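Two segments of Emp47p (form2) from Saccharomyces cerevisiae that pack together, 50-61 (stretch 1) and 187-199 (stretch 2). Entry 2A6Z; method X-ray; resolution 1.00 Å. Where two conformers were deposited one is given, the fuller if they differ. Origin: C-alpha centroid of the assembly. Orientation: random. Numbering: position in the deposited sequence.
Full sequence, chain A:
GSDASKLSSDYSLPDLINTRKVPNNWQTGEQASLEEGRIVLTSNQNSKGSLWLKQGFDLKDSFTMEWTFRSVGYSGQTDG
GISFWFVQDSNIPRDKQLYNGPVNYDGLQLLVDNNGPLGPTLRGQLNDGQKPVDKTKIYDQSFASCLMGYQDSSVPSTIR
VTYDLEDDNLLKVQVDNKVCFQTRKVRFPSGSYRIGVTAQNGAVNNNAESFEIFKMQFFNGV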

ATOM      1  N   SER A  50       8.596  -6.347  -2.713  1.00  8.92           N
ATOM      2  CA  SER A  50       7.173  -6.587  -2.531  1.00  7.96           C
ATOM      3  C   SER A  50       6.922  -7.383  -1.266  1.00  7.79           C
ATOM      4  O   SER A  50       7.774  -8.138  -0.790  1.00  8.49           O
ATOM      5  CB  SER A  50       6.545  -7.277  -3.737  1.00  9.21           C
ATOM      6  OG  SER A  50       7.126  -8.552  -3.909  1.00 10.38           O
ATOM      7  N   LEU A  51       5.710  -7.246  -0.766  1.00  7.26           N
ATOM      8  CA  LEU A  51       5.289  -7.925   0.467  1.00  7.46           C
ATOM      9  C   LEU A  51       3.789  -8.167   0.345  1.00  7.29           C
ATOM     10  O   LEU A  51       3.030  -7.169   0.369  1.00  7.38           O
ATOM     11  CB  LEU A  51       5.644  -7.088   1.656  1.00  7.83           C
ATOM     12  CG  LEU A  51       5.147  -7.608   3.022  1.00  8.74           C
ATOM     13  CD1 LEU A  51       5.794  -8.940   3.373  1.00 10.16           C
ATOM     14  CD2 LEU A  51       5.386  -6.560   4.092  1.00  8.64           C
ATOM     15  N   TRP A  52       3.340  -9.401   0.155  1.00  7.76           N
ATOM     16  CA  TRP A  52       1.962  -9.722  -0.070  1.00  7.65           C
ATOM     17  C   TRP A  52       1.503 -10.829   0.859  1.00  7.60           C
ATOM     18  O   TRP A  52       2.269 -11.749   1.194  1.00  8.55           O
ATOM     19  CB  TRP A  52       1.740 -10.226  -1.468  1.00  8.68           C
ATOM     20  CG  TRP A  52       1.940  -9.252  -2.611  1.00  8.47           C
ATOM     21  CD1 TRP A  52       3.121  -8.979  -3.250  1.00  8.43           C
ATOM     22  CD2 TRP A  52       0.926  -8.450  -3.258  1.00  7.61           C
ATOM     23  NE1 TRP A  52       2.904  -8.037  -4.257  1.00  8.77           N
ATOM     24  CE2 TRP A  52       1.573  -7.714  -4.286  1.00  7.65           C
ATOM     25  CE3 TRP A  52      -0.475  -8.320  -3.073  1.00  7.93           C
ATOM     26  CZ2 TRP A  52       0.871  -6.838  -5.106  1.00  7.70           C
ATOM     27  CZ3 TRP A  52      -1.158  -7.436  -3.909  1.00  8.21           C
ATOM     28  CH2 TRP A  52      -0.475  -6.711  -4.905  1.00  8.50           C
ATOM     29  N   LEU A  53       0.222 -10.821   1.205  1.00  7.45           N
ATOM     30  CA  LEU A  53      -0.380 -11.954   1.907  1.00  7.38           C
ATOM     31  C   LEU A  53      -0.409 -13.164   0.969  1.00  8.27           C
ATOM     32  O   LEU A  53      -0.732 -13.060  -0.212  1.00  8.41           O
ATOM     33  CB  LEU A  53      -1.789 -11.591   2.405  1.00  8.12           C
ATOM     34  CG  LEU A  53      -1.692 -10.777   3.721  1.00  8.18           C
ATOM     35  CD1 LEU A  53      -2.857  -9.816   3.880  1.00  9.78           C
ATOM     36  CD2 LEU A  53      -1.600 -11.709   4.923  1.00  8.96           C
ATOM     37  N   LYS A  54      -0.083 -14.349   1.566  1.00  9.05           N
ATOM     38  CA  LYS A  54      -0.147 -15.572   0.769  1.00  9.37           C
ATOM     39  C   LYS A  54      -1.539 -16.037   0.386  1.00  9.82           C
ATOM     40  O   LYS A  54      -1.694 -16.720  -0.645  1.00 11.27           O
ATOM     41  CB  LYS A  54       0.542 -16.696   1.566  1.00 11.04           C
ATOM     42  CG  LYS A  54       2.035 -16.539   1.623  1.00 12.52           C
ATOM     43  CD  LYS A  54       2.616 -17.725   2.384  1.00 14.34           C
ATOM     44  CE  LYS A  54       4.096 -17.625   2.677  1.00 15.02           C
ATOM     45  NZ  LYS A  54       4.480 -18.840   3.516  1.00 16.49           N
ATOM     46  N   GLN A  55      -2.551 -15.714   1.182  1.00  9.25           N
ATOM     47  CA  GLN A  55      -3.933 -16.140   0.927  1.00 10.80           C
ATOM     48  C   GLN A  55      -4.763 -14.941   0.538  1.00  9.87           C
ATOM     49  O   GLN A  55      -4.607 -13.816   1.085  1.00 10.60           O
ATOM     50  CB  GLN A  55      -4.471 -16.836   2.155  1.00 15.61           C
ATOM     51  CG  GLN A  55      -3.694 -18.042   2.661  1.00 28.33           C
ATOM     52  CD  GLN A  55      -3.114 -19.072   1.740  1.00 37.39           C
ATOM     53  OE1 GLN A  55      -1.948 -19.556   1.787  1.00 43.33           O
ATOM     54  NE2 GLN A  55      -3.913 -19.521   0.779  1.00 53.47           N
ATOM     55  N   GLY A  56      -5.720 -15.205  -0.362  1.00 10.73           N
ATOM     56  CA  GLY A  56      -6.653 -14.152  -0.691  1.00 11.02           C
ATOM     57  C   GLY A  56      -7.637 -13.888   0.444  1.00  9.21           C
ATOM     58  O   GLY A  56      -7.853 -14.742   1.261  1.00  9.68           O
ATOM     59  N   PHE A  57      -8.227 -12.688   0.390  1.00  9.20           N
ATOM     60  CA  PHE A  57      -9.260 -12.224   1.293  1.00  8.63           C
ATOM     61  C   PHE A  57     -10.569 -12.212   0.523  1.00  8.13           C
ATOM     62  O   PHE A  57     -10.683 -11.551  -0.514  1.00  8.75           O
ATOM     63  CB  PHE A  57      -8.884 -10.830   1.819  1.00  9.07           C
ATOM     64  CG  PHE A  57     -10.052 -10.099   2.470  1.00  9.80           C
ATOM     65  CD1 PHE A  57     -10.626 -10.491   3.653  1.00 14.21           C
ATOM     66  CD2 PHE A  57     -10.632  -8.998   1.815  1.00  9.99           C
ATOM     67  CE1 PHE A  57     -11.717  -9.787   4.192  1.00 15.13           C
ATOM     68  CE2 PHE A  57     -11.670  -8.262   2.348  1.00 12.22           C
ATOM     69  CZ  PHE A  57     -12.231  -8.679   3.521  1.00 12.39           C
ATOM     70  N   ASP A  58     -11.565 -12.946   1.041  1.00  8.53           N
ATOM     71  CA  ASP A  58     -12.854 -13.006   0.405  1.00  9.62           C
ATOM     72  C   ASP A  58     -13.700 -11.836   0.878  1.00  9.23           C
ATOM     73  O   ASP A  58     -14.174 -11.765   2.021  1.00 10.81           O
ATOM     74  CB  ASP A  58     -13.525 -14.317   0.828  1.00 12.49           C
ATOM     75  CG  ASP A  58     -14.823 -14.592   0.129  1.00 16.80           C
ATOM     76  OD1 ASP A  58     -15.535 -15.421   0.694  1.00 30.14           O
ATOM     77  OD2 ASP A  58     -15.094 -13.991  -0.936  1.00 28.88           O
ATOM     78  N   LEU A  59     -13.946 -10.848  -0.021  1.00  8.59           N
ATOM     79  CA  LEU A  59     -14.640  -9.621   0.361  1.00  8.17           C
ATOM     80  C   LEU A  59     -16.147  -9.880   0.437  1.00  7.98           C
ATOM     81  O   LEU A  59     -16.826 -10.035  -0.591  1.00 10.43           O
ATOM     82  CB  LEU A  59     -14.304  -8.510  -0.612  1.00  8.88           C
ATOM     83  CG  LEU A  59     -15.108  -7.211  -0.349  1.00  7.69           C
ATOM     84  CD1 LEU A  59     -14.748  -6.584   0.996  1.00  9.07           C
ATOM     85  CD2 LEU A  59     -14.888  -6.217  -1.485  1.00  9.46           C
ATOM     86  N   LYS A  60     -16.703  -9.820   1.632  1.00  8.74           N
ATOM     87  CA  LYS A  60     -18.130  -9.999   1.878  1.00  9.60           C
ATOM     88  C   LYS A  60     -18.728  -8.909   2.766  1.00  7.95           C
ATOM     89  O   LYS A  60     -19.961  -8.763   2.787  1.00  8.92           O
ATOM     90  CB  LYS A  60     -18.399 -11.359   2.536  1.00 11.79           C
ATOM     91  CG  LYS A  60     -17.952 -12.554   1.678  1.00 16.33           C
ATOM     92  CD  LYS A  60     -18.877 -12.722   0.483  1.00 22.50           C
ATOM     93  CE  LYS A  60     -18.539 -13.984  -0.267  1.00 26.32           C
ATOM     94  NZ  LYS A  60     -18.896 -13.880  -1.694  1.00 21.80           N
ATOM     95  N   ASP A  61     -17.888  -8.196   3.514  1.00  8.61           N
ATOM     96  CA  ASP A  61     -18.360  -7.279   4.540  1.00  9.01           C
ATOM     97  C   ASP A  61     -17.273  -6.198   4.764  1.00  7.07           C
ATOM     98  O   ASP A  61     -16.173  -6.308   4.228  1.00  7.55           O
ATOM     99  CB  ASP A  61     -18.602  -8.034   5.864  1.00 16.88           C
ATOM    100  CG  ASP A  61     -19.748  -9.025   5.877  1.00 19.52           C
ATOM    101  OD1 ASP A  61     -19.563 -10.261   5.788  1.00 24.50           O
ATOM    102  OD2 ASP A  61     -20.869  -8.490   5.940  1.00 24.60           O
ATOM    103  N   ARG A 187     -17.899   0.799  -5.577  1.00  9.42           N
ATOM    104  CA  ARG A 187     -18.600  -0.354  -4.984  1.00  8.69           C
ATOM    105  C   ARG A 187     -17.828  -1.560  -5.431  1.00  8.08           C
ATOM    106  O   ARG A 187     -18.015  -2.061  -6.556  1.00 10.70           O
ATOM    107  CB  ARG A 187     -20.069  -0.457  -5.407  1.00 10.11           C
ATOM    108  CG  ARG A 187     -20.816   0.849  -5.026  1.00 11.13           C
ATOM    109  CD  ARG A 187     -22.313   0.738  -5.184  1.00 11.36           C
ATOM    110  NE  ARG A 187     -22.704   0.600  -6.606  1.00 11.48           N
ATOM    111  CZ  ARG A 187     -23.951   0.621  -7.027  1.00 11.22           C
ATOM    112  NH1 ARG A 187     -24.912   0.712  -6.120  1.00 13.91           N
ATOM    113  NH2 ARG A 187     -24.301   0.507  -8.286  1.00 11.97           N
ATOM    114  N   PHE A 188     -16.915  -2.050  -4.614  1.00  7.51           N
ATOM    115  CA  PHE A 188     -16.100  -3.188  -4.965  1.00  7.88           C
ATOM    116  C   PHE A 188     -16.955  -4.443  -5.119  1.00  7.61           C
ATOM    117  O   PHE A 188     -17.807  -4.731  -4.262  1.00  9.10           O
ATOM    118  CB  PHE A 188     -15.077  -3.519  -3.886  1.00  8.45           C
ATOM    119  CG  PHE A 188     -13.969  -2.465  -3.736  1.00  7.85           C
ATOM    120  CD1 PHE A 188     -12.995  -2.321  -4.711  1.00  8.92           C
ATOM    121  CD2 PHE A 188     -13.898  -1.683  -2.594  1.00  9.52           C
ATOM    122  CE1 PHE A 188     -11.966  -1.400  -4.539  1.00  9.74           C
ATOM    123  CE2 PHE A 188     -12.883  -0.739  -2.435  1.00 11.26           C
ATOM    124  CZ  PHE A 188     -11.909  -0.595  -3.407  1.00 11.37           C
ATOM    125  N   PRO A 189     -16.753  -5.237  -6.157  1.00  7.63           N
ATOM    126  CA  PRO A 189     -17.496  -6.506  -6.267  1.00  8.09           C
ATOM    127  C   PRO A 189     -16.821  -7.579  -5.429  1.00  7.25           C
ATOM    128  O   PRO A 189     -15.660  -7.526  -5.019  1.00  8.80           O
ATOM    129  CB  PRO A 189     -17.379  -6.848  -7.759  1.00 10.11           C
ATOM    130  CG  PRO A 189     -16.005  -6.279  -8.103  1.00 12.00           C
ATOM    131  CD  PRO A 189     -15.874  -5.004  -7.320  1.00  9.39           C
ATOM    132  N   SER A 190     -17.590  -8.637  -5.157  1.00  7.74           N
ATOM    133  CA  SER A 190     -17.116  -9.719  -4.332  1.00  8.31           C
ATOM    134  C   SER A 190     -16.075 -10.558  -5.071  1.00  7.88           C
ATOM    135  O   SER A 190     -16.015 -10.583  -6.292  1.00 12.20           O
ATOM    136  CB  SER A 190     -18.314 -10.589  -3.879  1.00 12.36           C
ATOM    137  OG  SER A 190     -17.897 -11.394  -2.803  1.00 12.89           O
ATOM    138  N   GLY A 191     -15.282 -11.236  -4.323  1.00  9.06           N
ATOM    139  CA  GLY A 191     -14.264 -12.126  -4.869  1.00  9.90           C
ATOM    140  C   GLY A 191     -13.065 -12.128  -3.954  1.00  7.79           C
ATOM    141  O   GLY A 191     -13.064 -11.611  -2.841  1.00  8.90           O
ATOM    142  N   SER A 192     -12.005 -12.778  -4.441  1.00  7.97           N
ATOM    143  CA  SER A 192     -10.822 -12.924  -3.675  1.00  8.06           C
ATOM    144  C   SER A 192      -9.815 -11.815  -3.972  1.00  7.76           C
ATOM    145  O   SER A 192      -9.375 -11.691  -5.133  1.00  9.39           O
ATOM    146  CB  SER A 192     -10.155 -14.300  -4.021  1.00  9.76           C
ATOM    147  OG  SER A 192      -9.112 -14.543  -3.101  0.64  8.45           O
ATOM    148  N   TYR A 193      -9.498 -11.037  -2.935  1.00  7.30           N
ATOM    149  CA  TYR A 193      -8.600  -9.916  -3.088  1.00  7.44           C
ATOM    150  C   TYR A 193      -7.242 -10.156  -2.489  1.00  7.33           C
ATOM    151  O   TYR A 193      -7.087 -10.788  -1.427  1.00  8.72           O
ATOM    152  CB  TYR A 193      -9.199  -8.637  -2.430  1.00  7.74           C
ATOM    153  CG  TYR A 193     -10.334  -8.068  -3.215  1.00  6.94           C
ATOM    154  CD1 TYR A 193     -11.628  -8.591  -3.228  1.00  7.58           C
ATOM    155  CD2 TYR A 193     -10.098  -6.906  -3.986  1.00  7.30           C
ATOM    156  CE1 TYR A 193     -12.611  -8.008  -3.990  1.00  7.65           C
ATOM    157  CE2 TYR A 193     -11.085  -6.329  -4.723  1.00  7.77           C
ATOM    158  CZ  TYR A 193     -12.370  -6.834  -4.737  1.00  7.35           C
ATOM    159  OH  TYR A 193     -13.350  -6.272  -5.483  1.00  9.66           O
ATOM    160  N   ARG A 194      -6.260  -9.635  -3.200  1.00  7.30           N
ATOM    161  CA  ARG A 194      -4.871  -9.685  -2.803  1.00  7.20           C
ATOM    162  C   ARG A 194      -4.490  -8.348  -2.163  1.00  6.81           C
ATOM    163  O   ARG A 194      -4.854  -7.298  -2.662  1.00  7.57           O
ATOM    164  CB  ARG A 194      -3.962  -9.987  -4.006  1.00  7.61           C
ATOM    165  CG  ARG A 194      -4.420 -11.136  -4.866  1.00  8.44           C
ATOM    166  CD  ARG A 194      -4.772 -12.412  -4.117  1.00  9.01           C
ATOM    167  NE  ARG A 194      -3.674 -12.903  -3.292  1.00  8.79           N
ATOM    168  CZ  ARG A 194      -3.447 -14.195  -3.090  1.00  9.04           C
ATOM    169  NH1 ARG A 194      -4.175 -15.159  -3.609  1.00  9.79           N
ATOM    170  NH2 ARG A 194      -2.416 -14.519  -2.311  1.00  9.99           N
ATOM    171  N   ILE A 195      -3.759  -8.431  -1.041  1.00  6.88           N
ATOM    172  CA  ILE A 195      -3.406  -7.304  -0.189  1.00  6.61           C
ATOM    173  C   ILE A 195      -1.912  -7.328  -0.035  1.00  6.83           C
ATOM    174  O   ILE A 195      -1.322  -8.373   0.322  1.00  7.04           O
ATOM    175  CB  ILE A 195      -4.115  -7.454   1.187  1.00  7.72           C
ATOM    176  CG1 ILE A 195      -5.628  -7.320   1.018  1.00  9.96           C
ATOM    177  CG2 ILE A 195      -3.537  -6.477   2.197  1.00  8.39           C
ATOM    178  CD1 ILE A 195      -6.396  -7.878   2.204  1.00 13.25           C
ATOM    179  N   GLY A 196      -1.269  -6.188  -0.318  1.00  6.60           N
ATOM    180  CA  GLY A 196       0.180  -6.145  -0.220  1.00  6.95           C
ATOM    181  C   GLY A 196       0.673  -4.739  -0.480  1.00  5.83           C
ATOM    182  O   GLY A 196      -0.092  -3.799  -0.672  1.00  6.50           O
ATOM    183  N   VAL A 197       1.972  -4.629  -0.461  1.00  6.50           N
ATOM    184  CA  VAL A 197       2.682  -3.356  -0.614  1.00  6.31           C
ATOM    185  C   VAL A 197       3.927  -3.603  -1.460  1.00  6.15           C
ATOM    186  O   VAL A 197       4.582  -4.637  -1.344  1.00  7.14           O
ATOM    187  CB  VAL A 197       3.005  -2.699   0.738  1.00  6.54           C
ATOM    188  CG1 VAL A 197       3.888  -3.629   1.599  1.00  7.21           C
ATOM    189  CG2 VAL A 197       3.643  -1.335   0.578  1.00  6.83           C
ATOM    190  N   THR A 198       4.215  -2.646  -2.351  1.00  6.73           N
ATOM    191  CA  THR A 198       5.344  -2.777  -3.259  1.00  6.69           C
ATOM    192  C   THR A 198       6.011  -1.410  -3.323  1.00  6.30           C
ATOM    193  O   THR A 198       5.391  -0.355  -3.126  1.00  6.77           O
ATOM    194  CB  THR A 198       4.897  -3.230  -4.660  1.00  7.14           C
ATOM    195  OG1 THR A 198       4.070  -2.247  -5.267  1.00  6.88           O
ATOM    196  CG2 THR A 198       4.123  -4.531  -4.601  1.00  7.88           C
ATOM    197  N   ALA A 199       7.304  -1.400  -3.662  1.00  6.93           N
ATOM    198  CA  ALA A 199       7.991  -0.088  -3.765  1.00  7.10           C
ATOM    199  C   ALA A 199       9.187  -0.241  -4.691  1.00  6.85           C
ATOM    200  O   ALA A 199       9.728  -1.318  -4.909  1.00  8.00           O
ATOM    201  CB  ALA A 199       8.432   0.470  -2.426  1.00  6.90           C
TER
HETATM  202  O   HOH W   1      -2.578 -11.324  -1.175  1.00 10.94           O
HETATM  203  O   HOH W   2      -3.290 -17.842  -3.123  1.00 19.56           O
HETATM  204  O   HOH W   3      -4.856 -11.156   0.457  1.00  9.39           O

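Antiparallel strands can tolerate an interruption if side chains and water take over the bonding that the backbone gives up, and these two segments of Emp47p illustrate how. Strands 50-53 and 192-199 run at 174° to each other, their axes approaching to 4.7 Å. Leu51 and Val197 form a hydrogen-bonded pair, N to O 2.9 Å in both directions, and Leu53 N follows with a 3.0 Å bond to Ile195 O. Stretch 1 then loops out of the ladder through 54-56, and the register has shifted by two residues when the second ladder begins: Phe57 N donates to Tyr193 O (2.9 Å), Tyr193 N to Phe57 O (2.7 Å), and Leu59 N to Gly191 O (3.1 Å).

The end of Arg194 reaches across to the loop. Its side chain curls through three m rotamers, bringing NH2 to Leu53 O at 3.1 Å and, in a weak bond, to Lys54 O at 2.9 Å, so one guanidinium nitrogen binds the last carbonyl of the strand and the first of the loop, neither of which is bonded to a backbone NH of the other stretch. Water assists: one molecule accepts from Arg194 NE and Ile195 N while donating to Leu53 O, and another donates to both Gln55 O and Tyr193 O.

Glycine lets the backbones close in where side chains would obstruct. A CB on Gly196 would collide with Trp52 CD2; in its absence the indole lies against the strand, CE3 3.6 Å from Gly196 N, and reaches Thr198 with NE1 3.7 Å from CG2. Gly56 likewise leaves room for Ser192 OG, 3.5 Å from its CA.

On the face that carries Leu51, Val197, Phe57 and Tyr193 the contacts are largely apolar: Leu51 CB meets Val197 CG1 at 3.9 Å. Ile195, whose CA-to-CB bond points sideways, adds its CD1 at 3.9 Å from Phe57 CB. Leu59 extends this packing, CB 3.7 Å from Tyr193 CD1 and CD2 3.6 Å from Phe188 CB. Beyond it, Ser190 OG links the backbone to a lysine, donating to Leu59 O (2.8 Å) and accepting from Lys60 NZ (2.9 Å).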